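Local coordinates for LPXTG cell wall surface protein (PDB 4IGB) that probably mediates surface adhesion of Streptococcus gordonii as a cell-wall-linked LPXTG protein, of which this chain holds the N-terminal N1 and N2 domains, at residues 49-54 with 68-73; 334-339 with 371-376; 190-195 with 283-288; 201-206 with 274-279. All coordinates share one frame; numbering follows the deposited sequence.

Contact 1: residues 49-54 with 68-73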
# COMPACT_ATOMS: atom_id res chain seq x y z
N GLN B 49 -7.38 24.72 8.80
CA GLN B 49 -6.95 24.34 7.46
C GLN B 49 -6.80 25.57 6.58
O GLN B 49 -7.66 26.44 6.56
CB GLN B 49 -7.96 23.37 6.83
CG GLN B 49 -7.68 23.01 5.39
CD GLN B 49 -8.81 22.22 4.75
OE1 GLN B 49 -9.82 21.95 5.39
NE2 GLN B 49 -8.65 21.86 3.48
N PHE B 50 -5.69 25.64 5.85
CA PHE B 50 -5.44 26.77 4.96
C PHE B 50 -4.42 26.43 3.88
O PHE B 50 -3.54 25.59 4.08
CB PHE B 50 -4.98 27.99 5.76
CG PHE B 50 -3.78 27.74 6.62
CD1 PHE B 50 -2.50 27.91 6.11
CD2 PHE B 50 -3.92 27.35 7.94
CE1 PHE B 50 -1.39 27.68 6.90
CE2 PHE B 50 -2.82 27.13 8.73
CZ PHE B 50 -1.55 27.29 8.22
N HIS B 51 -4.54 27.08 2.73
CA HIS B 51 -3.62 26.88 1.63
C HIS B 51 -2.40 27.77 1.79
O HIS B 51 -2.50 28.92 2.20
CB HIS B 51 -4.32 27.18 0.30
CG HIS B 51 -3.46 26.92 -0.90
ND1 HIS B 51 -3.61 25.80 -1.70
CD2 HIS B 51 -2.45 27.63 -1.45
CE1 HIS B 51 -2.72 25.83 -2.67
NE2 HIS B 51 -2.00 26.94 -2.55
N LEU B 52 -1.23 27.22 1.46
CA LEU B 52 0.02 27.96 1.55
C LEU B 52 0.73 27.94 0.20
O LEU B 52 0.87 26.89 -0.41
CB LEU B 52 0.92 27.36 2.63
CG LEU B 52 1.28 28.27 3.81
CD1 LEU B 52 0.11 29.14 4.20
CD2 LEU B 52 1.76 27.44 4.99
N SER B 53 1.18 29.10 -0.26
CA SER B 53 1.88 29.18 -1.53
C SER B 53 3.36 29.54 -1.29
O SER B 53 3.66 30.60 -0.76
CB SER B 53 1.22 30.21 -2.44
OG SER B 53 1.86 30.24 -3.71
N ASN B 54 4.27 28.66 -1.68
CA ASN B 54 5.68 28.83 -1.36
C ASN B 54 5.87 29.05 0.13
O ASN B 54 6.31 30.13 0.54
CB ASN B 54 6.29 29.99 -2.14
CG ASN B 54 5.95 29.95 -3.61
OD1 ASN B 54 6.04 28.90 -4.26
ND2 ASN B 54 5.53 31.10 -4.15
N GLU B 68 3.10 24.82 -3.98
CA GLU B 68 1.77 24.93 -3.34
C GLU B 68 1.49 23.82 -2.32
O GLU B 68 1.81 22.65 -2.52
CB GLU B 68 0.65 24.99 -4.38
CG GLU B 68 0.80 26.13 -5.41
CD GLU B 68 0.72 27.52 -4.81
OE1 GLU B 68 -0.02 27.73 -3.84
OE2 GLU B 68 1.39 28.43 -5.33
N MET B 69 0.89 24.22 -1.20
CA MET B 69 0.71 23.32 -0.07
C MET B 69 -0.67 23.52 0.54
O MET B 69 -1.19 24.63 0.60
CB MET B 69 1.77 23.60 1.00
CG MET B 69 1.48 22.98 2.36
SD MET B 69 2.75 23.34 3.59
CE MET B 69 4.05 22.23 3.05
N GLU B 70 -1.25 22.42 1.01
CA GLU B 70 -2.43 22.53 1.85
C GLU B 70 -2.01 22.11 3.25
O GLU B 70 -1.53 20.99 3.46
CB GLU B 70 -3.58 21.67 1.32
CG GLU B 70 -4.93 21.94 2.04
CD GLU B 70 -5.57 23.25 1.63
OE1 GLU B 70 -5.11 23.90 0.67
OE2 GLU B 70 -6.56 23.65 2.29
N ASN B 71 -2.18 23.03 4.19
CA ASN B 71 -1.65 22.86 5.54
C ASN B 71 -2.72 22.69 6.58
O ASN B 71 -3.78 23.30 6.49
CB ASN B 71 -0.79 24.06 5.94
CG ASN B 71 0.15 23.73 7.07
OD1 ASN B 71 0.38 24.57 7.94
ND2 ASN B 71 0.70 22.52 7.08
N PHE B 72 -2.43 21.88 7.60
CA PHE B 72 -3.39 21.61 8.65
C PHE B 72 -2.74 21.73 10.02
O PHE B 72 -1.73 21.07 10.31
CB PHE B 72 -3.99 20.21 8.50
CG PHE B 72 -4.73 19.99 7.22
CD1 PHE B 72 -4.05 19.72 6.04
CD2 PHE B 72 -6.12 20.04 7.20
CE1 PHE B 72 -4.75 19.49 4.86
CE2 PHE B 72 -6.82 19.84 6.02
CZ PHE B 72 -6.13 19.55 4.85
N THR B 73 -3.33 22.57 10.86
CA THR B 73 -2.85 22.69 12.23
C THR B 73 -3.98 22.47 13.21
O THR B 73 -5.14 22.43 12.82
CB THR B 73 -2.21 24.07 12.47
OG1 THR B 73 -3.23 25.07 12.45
CG2 THR B 73 -1.14 24.38 11.40

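Contact 2: residues 334-339 with 371-376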
# COMPACT_ATOMS: atom_id res chain seq x y z
N GLU B 334 0.16 -18.95 -7.65
CA GLU B 334 -0.94 -19.80 -8.06
C GLU B 334 -1.78 -19.08 -9.09
O GLU B 334 -1.78 -17.84 -9.15
CB GLU B 334 -1.80 -20.19 -6.84
CG GLU B 334 -0.99 -20.71 -5.67
CD GLU B 334 -1.85 -21.12 -4.47
OE1 GLU B 334 -3.09 -20.94 -4.53
OE2 GLU B 334 -1.28 -21.61 -3.47
N MET B 335 -2.47 -19.85 -9.92
CA MET B 335 -3.40 -19.31 -10.88
C MET B 335 -4.71 -20.03 -10.63
O MET B 335 -4.74 -21.27 -10.58
CB MET B 335 -2.92 -19.57 -12.31
CG MET B 335 -1.55 -18.98 -12.61
SD MET B 335 -0.23 -19.89 -11.79
CE MET B 335 1.19 -19.31 -12.76
N VAL B 336 -5.77 -19.26 -10.47
CA VAL B 336 -7.08 -19.78 -10.11
C VAL B 336 -8.02 -19.58 -11.27
O VAL B 336 -8.27 -18.45 -11.68
CB VAL B 336 -7.68 -19.03 -8.90
CG1 VAL B 336 -9.09 -19.53 -8.62
CG2 VAL B 336 -6.81 -19.18 -7.67
N GLN B 337 -8.53 -20.69 -11.81
CA GLN B 337 -9.57 -20.65 -12.83
C GLN B 337 -10.91 -21.03 -12.19
O GLN B 337 -10.96 -21.78 -11.22
CB GLN B 337 -9.28 -21.66 -13.94
CG GLN B 337 -8.86 -21.06 -15.26
CD GLN B 337 -9.97 -20.28 -15.98
OE1 GLN B 337 -11.01 -19.96 -15.40
NE2 GLN B 337 -9.73 -19.97 -17.26
N LYS B 338 -12.00 -20.52 -12.75
CA LYS B 338 -13.30 -21.03 -12.37
C LYS B 338 -14.17 -21.05 -13.60
O LYS B 338 -14.33 -20.04 -14.28
CB LYS B 338 -13.94 -20.19 -11.25
CG LYS B 338 -15.27 -20.76 -10.77
CD LYS B 338 -15.87 -19.91 -9.65
CE LYS B 338 -17.24 -20.44 -9.23
NZ LYS B 338 -18.04 -19.38 -8.53
N PHE B 339 -14.72 -22.21 -13.91
CA PHE B 339 -15.41 -22.38 -15.18
C PHE B 339 -16.91 -22.27 -15.06
O PHE B 339 -17.51 -22.84 -14.15
CB PHE B 339 -15.03 -23.72 -15.80
CG PHE B 339 -13.56 -23.83 -16.12
CD1 PHE B 339 -13.01 -23.13 -17.18
CD2 PHE B 339 -12.73 -24.63 -15.35
CE1 PHE B 339 -11.66 -23.23 -17.47
CE2 PHE B 339 -11.39 -24.74 -15.64
CZ PHE B 339 -10.86 -24.03 -16.71
N THR B 371 -13.85 -24.94 -9.85
CA THR B 371 -12.60 -24.21 -9.67
C THR B 371 -11.37 -25.09 -9.87
O THR B 371 -11.26 -26.15 -9.27
CB THR B 371 -12.52 -23.58 -8.28
OG1 THR B 371 -13.59 -22.63 -8.14
CG2 THR B 371 -11.19 -22.86 -8.09
N VAL B 372 -10.45 -24.63 -10.71
CA VAL B 372 -9.20 -25.35 -10.92
C VAL B 372 -8.00 -24.46 -10.64
O VAL B 372 -7.86 -23.38 -11.23
CB VAL B 372 -9.09 -25.91 -12.34
CG1 VAL B 372 -7.70 -26.51 -12.57
CG2 VAL B 372 -10.17 -26.96 -12.57
N THR B 373 -7.15 -24.89 -9.72
CA THR B 373 -6.06 -24.05 -9.24
C THR B 373 -4.70 -24.66 -9.55
O THR B 373 -4.43 -25.80 -9.19
CB THR B 373 -6.17 -23.79 -7.73
OG1 THR B 373 -7.38 -23.06 -7.48
CG2 THR B 373 -4.98 -22.98 -7.22
N VAL B 374 -3.86 -23.90 -10.22
CA VAL B 374 -2.49 -24.33 -10.46
C VAL B 374 -1.56 -23.65 -9.47
O VAL B 374 -1.58 -22.44 -9.32
CB VAL B 374 -2.04 -24.02 -11.89
CG1 VAL B 374 -0.55 -24.32 -12.05
CG2 VAL B 374 -2.88 -24.80 -12.88
N LYS B 375 -0.73 -24.45 -8.80
CA LYS B 375 0.21 -23.95 -7.82
C LYS B 375 1.61 -24.34 -8.25
O LYS B 375 1.90 -25.53 -8.40
CB LYS B 375 -0.07 -24.56 -6.44
CG LYS B 375 -1.52 -24.45 -5.99
CD LYS B 375 -1.73 -25.05 -4.60
CE LYS B 375 -3.21 -25.06 -4.22
NZ LYS B 375 -3.41 -25.23 -2.75
N MET B 376 2.46 -23.34 -8.46
CA MET B 376 3.86 -23.61 -8.79
C MET B 376 4.49 -24.19 -7.55
O MET B 376 4.16 -23.78 -6.45
CB MET B 376 4.58 -22.34 -9.24
CG MET B 376 3.82 -21.54 -10.28
SD MET B 376 3.23 -22.55 -11.67
CE MET B 376 4.78 -23.06 -12.45
O HOH W 1 -5.73 -22.68 -12.71

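Contact 3: residues 190-195 with 283-288. With SO4 (sulfate ion), chain J.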
# COMPACT_ATOMS: atom_id res chain seq x y z
N LEU B 190 -6.30 -5.20 -3.66
CA LEU B 190 -4.99 -4.54 -3.56
C LEU B 190 -4.44 -4.60 -2.15
O LEU B 190 -5.18 -4.46 -1.18
CB LEU B 190 -5.09 -3.09 -4.00
CG LEU B 190 -5.67 -2.85 -5.40
CD1 LEU B 190 -5.79 -1.37 -5.70
CD2 LEU B 190 -4.80 -3.56 -6.47
N LYS B 191 -3.13 -4.79 -2.04
CA LYS B 191 -2.47 -4.83 -0.74
C LYS B 191 -1.66 -3.56 -0.53
O LYS B 191 -0.63 -3.34 -1.17
CB LYS B 191 -1.60 -6.09 -0.61
CG LYS B 191 -2.39 -7.39 -0.76
CD LYS B 191 -3.52 -7.52 0.25
CE LYS B 191 -4.45 -8.66 -0.15
NZ LYS B 191 -5.70 -8.70 0.66
N LEU B 192 -2.14 -2.72 0.38
CA LEU B 192 -1.54 -1.42 0.56
C LEU B 192 -0.09 -1.56 0.96
O LEU B 192 0.24 -2.31 1.85
CB LEU B 192 -2.27 -0.65 1.66
CG LEU B 192 -1.61 0.69 1.98
CD1 LEU B 192 -1.66 1.62 0.76
CD2 LEU B 192 -2.29 1.33 3.20
N VAL B 193 0.78 -0.79 0.31
CA VAL B 193 2.17 -0.72 0.71
C VAL B 193 2.53 0.67 1.21
O VAL B 193 2.10 1.68 0.65
CB VAL B 193 3.12 -1.14 -0.43
CG1 VAL B 193 4.58 -0.82 -0.08
CG2 VAL B 193 2.94 -2.61 -0.74
N MET B 194 3.29 0.71 2.30
CA MET B 194 3.84 1.96 2.79
C MET B 194 5.36 1.86 2.87
O MET B 194 5.91 0.78 3.11
CB MET B 194 3.26 2.32 4.14
CG MET B 194 1.79 2.79 4.07
SD MET B 194 1.21 3.59 5.59
CE MET B 194 2.04 5.17 5.47
N LYS B 195 6.04 2.98 2.66
CA LYS B 195 7.50 2.98 2.69
C LYS B 195 8.02 4.19 3.46
O LYS B 195 8.41 5.19 2.86
CB LYS B 195 8.06 2.94 1.27
CG LYS B 195 9.59 2.92 1.21
CD LYS B 195 10.09 2.86 -0.22
CE LYS B 195 9.71 4.10 -1.00
NZ LYS B 195 10.30 5.30 -0.41
N PHE B 283 5.25 10.82 3.30
CA PHE B 283 4.72 9.52 2.95
C PHE B 283 3.97 9.54 1.63
O PHE B 283 3.26 10.49 1.32
CB PHE B 283 3.73 9.05 4.01
CG PHE B 283 4.29 9.03 5.40
CD1 PHE B 283 4.92 7.90 5.89
CD2 PHE B 283 4.18 10.15 6.21
CE1 PHE B 283 5.44 7.88 7.18
CE2 PHE B 283 4.69 10.15 7.49
CZ PHE B 283 5.32 9.01 7.99
N GLY B 284 4.10 8.45 0.88
CA GLY B 284 3.21 8.18 -0.23
C GLY B 284 2.44 6.91 0.06
O GLY B 284 2.66 6.27 1.08
N LEU B 285 1.53 6.53 -0.83
CA LEU B 285 0.89 5.23 -0.70
C LEU B 285 1.16 4.45 -1.97
O LEU B 285 1.18 5.01 -3.05
CB LEU B 285 -0.62 5.36 -0.46
CG LEU B 285 -1.07 6.18 0.75
CD1 LEU B 285 -2.59 6.25 0.76
CD2 LEU B 285 -0.56 5.55 2.03
N TYR B 286 1.39 3.15 -1.82
CA TYR B 286 1.85 2.36 -2.95
C TYR B 286 1.11 1.03 -3.07
O TYR B 286 0.41 0.60 -2.14
CB TYR B 286 3.33 2.03 -2.78
CG TYR B 286 4.25 3.20 -2.46
CD1 TYR B 286 5.06 3.76 -3.44
CD2 TYR B 286 4.33 3.71 -1.17
CE1 TYR B 286 5.92 4.81 -3.15
CE2 TYR B 286 5.20 4.76 -0.86
CZ TYR B 286 5.98 5.31 -1.86
OH TYR B 286 6.83 6.35 -1.56
N ILE B 287 1.28 0.40 -4.22
CA ILE B 287 1.06 -1.03 -4.35
C ILE B 287 2.17 -1.60 -5.21
O ILE B 287 2.81 -0.87 -6.00
CB ILE B 287 -0.29 -1.39 -5.03
CG1 ILE B 287 -0.37 -0.77 -6.42
CG2 ILE B 287 -1.47 -0.99 -4.16
CD1 ILE B 287 -1.54 -1.28 -7.25
N GLU B 288 2.39 -2.89 -5.08
CA GLU B 288 3.34 -3.59 -5.92
C GLU B 288 2.74 -3.79 -7.30
O GLU B 288 1.53 -3.65 -7.48
CB GLU B 288 3.74 -4.91 -5.26
CG GLU B 288 4.44 -4.67 -3.93
CD GLU B 288 4.35 -5.85 -2.98
OE1 GLU B 288 5.33 -6.62 -2.93
OE2 GLU B 288 3.30 -6.01 -2.29
S SO4 J . 9.39 7.17 -3.99
O1 SO4 J . 10.73 6.86 -3.50
O2 SO4 J . 8.51 7.42 -2.86
O3 SO4 J . 8.90 6.04 -4.77
O4 SO4 J . 9.43 8.39 -4.81
O HOH W 2 0.99 -4.57 -3.15
O HOH W 3 4.86 5.48 2.72
O HOH W 4 6.76 7.20 1.01

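Contact 4: residues 201-206 with 274-279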
# COMPACT_ATOMS: atom_id res chain seq x y z
N ALA B 201 15.31 11.69 13.12
CA ALA B 201 15.41 12.86 13.99
C ALA B 201 15.49 12.47 15.45
O ALA B 201 14.75 11.60 15.91
CB ALA B 201 14.25 13.82 13.75
N ILE B 202 16.40 13.12 16.17
CA ILE B 202 16.54 12.96 17.60
C ILE B 202 16.87 14.32 18.18
O ILE B 202 17.76 15.01 17.68
CB ILE B 202 17.66 11.94 17.94
CG1 ILE B 202 17.38 10.59 17.27
CG2 ILE B 202 17.82 11.79 19.46
CD1 ILE B 202 18.33 9.48 17.66
N ASP B 203 16.16 14.74 19.22
CA ASP B 203 16.42 16.06 19.80
C ASP B 203 17.12 15.95 21.16
O ASP B 203 17.45 14.85 21.60
CB ASP B 203 15.14 16.91 19.89
CG ASP B 203 14.12 16.37 20.88
OD1 ASP B 203 14.45 15.45 21.66
OD2 ASP B 203 12.97 16.88 20.89
N ALA B 204 17.34 17.09 21.81
CA ALA B 204 17.98 17.09 23.13
C ALA B 204 17.03 16.72 24.27
O ALA B 204 17.44 16.67 25.43
CB ALA B 204 18.65 18.43 23.41
N ASN B 205 15.76 16.47 23.96
CA ASN B 205 14.82 15.98 24.96
C ASN B 205 14.88 14.46 24.97
O ASN B 205 14.10 13.78 25.65
CB ASN B 205 13.39 16.42 24.65
CG ASN B 205 13.29 17.90 24.33
OD1 ASN B 205 13.56 18.74 25.19
ND2 ASN B 205 12.92 18.22 23.09
N ASN B 206 15.84 13.94 24.20
CA ASN B 206 15.94 12.52 23.87
C ASN B 206 14.63 11.92 23.35
O ASN B 206 14.36 10.74 23.53
CB ASN B 206 16.46 11.70 25.05
CG ASN B 206 17.22 10.46 24.60
OD1 ASN B 206 17.93 10.48 23.59
ND2 ASN B 206 17.05 9.37 25.34
N SER B 274 5.33 9.58 15.49
CA SER B 274 5.55 10.55 16.57
C SER B 274 6.83 11.34 16.32
O SER B 274 7.80 10.81 15.76
CB SER B 274 5.53 9.89 17.95
OG SER B 274 6.63 9.02 18.14
N SER B 275 6.80 12.60 16.72
CA SER B 275 7.86 13.54 16.37
C SER B 275 8.78 13.83 17.54
O SER B 275 8.53 13.39 18.67
CB SER B 275 7.27 14.88 15.89
OG SER B 275 6.73 15.62 16.98
N THR B 276 9.83 14.58 17.26
CA THR B 276 10.63 15.20 18.29
C THR B 276 10.01 16.58 18.51
O THR B 276 8.90 16.85 18.06
CB THR B 276 12.07 15.36 17.80
OG1 THR B 276 12.07 16.22 16.66
CG2 THR B 276 12.62 14.01 17.38
N GLU B 277 10.73 17.46 19.19
CA GLU B 277 10.25 18.82 19.41
C GLU B 277 10.08 19.50 18.06
O GLU B 277 9.36 20.49 17.95
CB GLU B 277 11.25 19.62 20.25
CG GLU B 277 12.57 19.81 19.54
CD GLU B 277 13.58 20.63 20.34
OE1 GLU B 277 13.25 21.11 21.45
OE2 GLU B 277 14.71 20.79 19.84
N THR B 278 10.76 18.99 17.04
CA THR B 278 10.57 19.53 15.69
C THR B 278 11.07 18.61 14.58
O THR B 278 12.25 18.62 14.24
CB THR B 278 11.18 20.96 15.53
OG1 THR B 278 10.96 21.43 14.19
CG2 THR B 278 12.68 20.98 15.83
N CYS B 279 10.17 17.81 14.02
CA CYS B 279 10.52 17.03 12.83
C CYS B 279 9.26 16.58 12.13
O CYS B 279 8.16 16.68 12.66
CB CYS B 279 11.39 15.82 13.18
SG CYS B 279 10.54 14.44 14.02

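Contact 1: residues 49-54 with 68-73
Gln49 to Ser53 pair antiparallel with Glu68 to Phe72, with the strand axes 4.6 Å apart at closest. Strand 47-53 forms one border of a six-stranded antiparallel sheet in the N-terminal domain, and strand 68-75 is its inner neighbour. Phe50 with Asn71 and Leu52 with Met69 are the hydrogen-bonded pairs. The bond from Leu52 N to Met69 O is short, 2.7 Å, and straight.

Gln49, His51, Ser53, Glu68, Glu70 and Phe72 share one face. The extended Gln49 chain runs beside the Phe72 ring, with CG 3.3 Å from CE2. Its NE2 gives a hydrogen bond of 3.0 Å to Glu70 OE2, reached on the anti side, with amide and carboxylate planes almost perpendicular. Its OE1 is taken by Lys43. CG of His51 is anti to the backbone N (chi1 -177°), and the ring lies with Met69 O over its centre. Its ND1 donates weakly to Glu70 OE1. NE2 donates to Glu68 OE1, and that carboxylate is nearly coplanar with the ring. Ser53 OG donates to OE2 of the same Glu68. Both of these bonds are modelled very short, so their exact lengths are doubtful.

The other face is buried. Phe50 lies beside Asn71, whose ND2 bonds to Glu137 in strand 135-142. Asn71 CB sits over the Phe50 ring, 4.2 Å from its centroid.

Contact 2: residues 334-339 with 371-376
An antiparallel strand pair of the N2 domain pairs Glu334-Lys338 with Thr371-Lys375. The two strands run at 164° to each other, 4.6 Å apart at closest. Met335 with Val374 and Gln337 with Val372 are the hydrogen-bonded pairs. Met335 N to Val374 O is 2.8 Å, and Val374 N returns a bond to Met335 O. Gln337 N and Val372 N do the same at the next pair, but Val372 N meets Gln337 O from above the carbonyl plane. Water 1 donates to both Met335 O and Val372 O, so it ties together two carbonyls from different strands.

On the mainly polar face, Glu334 and Lys375 lie side by side and point the same way. Their aliphatic parts touch, with Glu334 CD 3.7 Å from Lys375 CG. The charged ends stay beyond salt-bridge range, Glu334 OE2 to Lys375 NZ being 4.3 Å. Lys375 NZ forms its salt bridge with Glu366 of strand 363-368 instead. Val336 CG2 packs 3.9 Å from Thr373 OG1.

The opposite face is buried and mainly apolar. Met335 CE, anti to CB (chi3 163°), lies 4.0 Å from Met376 SD. Val372 CG2 meets the edge of the Phe339 ring at CE2, 4.0 Å away. Leu348 of strand 343-352 packs on both Val372 and Val374. Gln337 NE2 is held by Asn411. Strand 409-417 flanks Glu334-Lys338 and strand 363-368 flanks Thr371-Met376. The arrangement is that of an antiparallel strand pair within the mixed, branched sheet of a beta-rich adhesin-clan domain.

Contact 3: residues 190-195 with 283-288
Val193 and Tyr286 meet with Val193 CB 4.0 Å from Tyr286 CB, and their side chains cross at about a right angle. Val193 CG2 reaches Glu288 OE2 at 3.8 Å. That carboxylate oxygen also pairs with Arg263 and takes a bond from water 2. The Tyr286 ring turns its edge to Val193 O, with CD2 3.5 Å away. Lys195 is extended to CD, then bends at chi3 (64°) and chi4. Its CE comes 3.7 Å from Tyr286 OH, and NZ bonds to Asn255 and weakly to a sulfate, probably from the crystallisation liquor. Tyr286 OH also meets this sulfate, but the modelled distance is doubtfully short.

The backbones form a single antiparallel bridge, in which Val193 N donates to Tyr286 O at 2.8 Å and Tyr286 N to Val193 O. It ties border strand 193-194 of a mixed sheet to strand 280-287 of the six-stranded antiparallel sheet.

Behind the bridge the packing is apolar. Met194 CE reaches Phe283 CD1 at 4.0 Å because the chain bends at chi3 (75°). Leu192 CD1 touches Leu285 CB. Leu190 CD2 meets Ile287 CD1 at 4.1 Å.

Contact 4: residues 201-206 with 274-279
Ala201, Asp203 and Asn205 make a loop-to-loop contact with Thr276, Glu277 and Cys279 at one end of the N-terminal domain. The two segments do not pair with each other as strands. Residues 203-206 form a type I beta turn. Asp203 OD1 accepts from Asn205 N at 2.8 Å, which makes an Asx turn, and also takes a bond from Leu207 N. Its other oxygen faces across the contact. Glu277 N donates to Asp203 OD2 at 2.9 Å, on the anti side and 30° out of the carboxylate plane.

Asn205 ND2 donates weakly to Glu277 OE1, 3.3 Å away, with amide and carboxylate planes 80° apart. The same ND2 also donates weakly to Asp203 OD2. Asp203 OD2 and Glu277 OE1 are 4.3 Å apart, so the shared amide probably eases their repulsion. Ala201 CB packs tightly on Cys279 CB at 3.5 Å. Thr276 CG2 lies 3.5 Å from Ala201 O, while its OG1 accepts from Thr278 N in an ST turn.

Asp200, just before Ala201, is a sodium ligand with Asp198 and Thr248. The first loop leads from strand 193-194 to strand 210-214, and the second joins strand 268-274 to strand 280-287.

Contacts 1, 3 and 4 belong to the N-terminal domain, and contact 2 to the N2 domain. Along the chain, contact 1 closes first, contact 3 then spans contact 4, and contact 2 comes last. Contact 3 lies near the centre of the chain, about 24 Å between centres from contact 1 and 26 Å from contact 4. Contacts 1 and 3 share the six-stranded antiparallel sheet. Strand 280-287 follows the second loop of contact 4 and leads into contact 3. Contact 2 is about 27 Å between centres from contact 3, but about 50 Å from contact 1 and 51 Å from contact 4. The fold is therefore elongated, with two beta-rich domains in series.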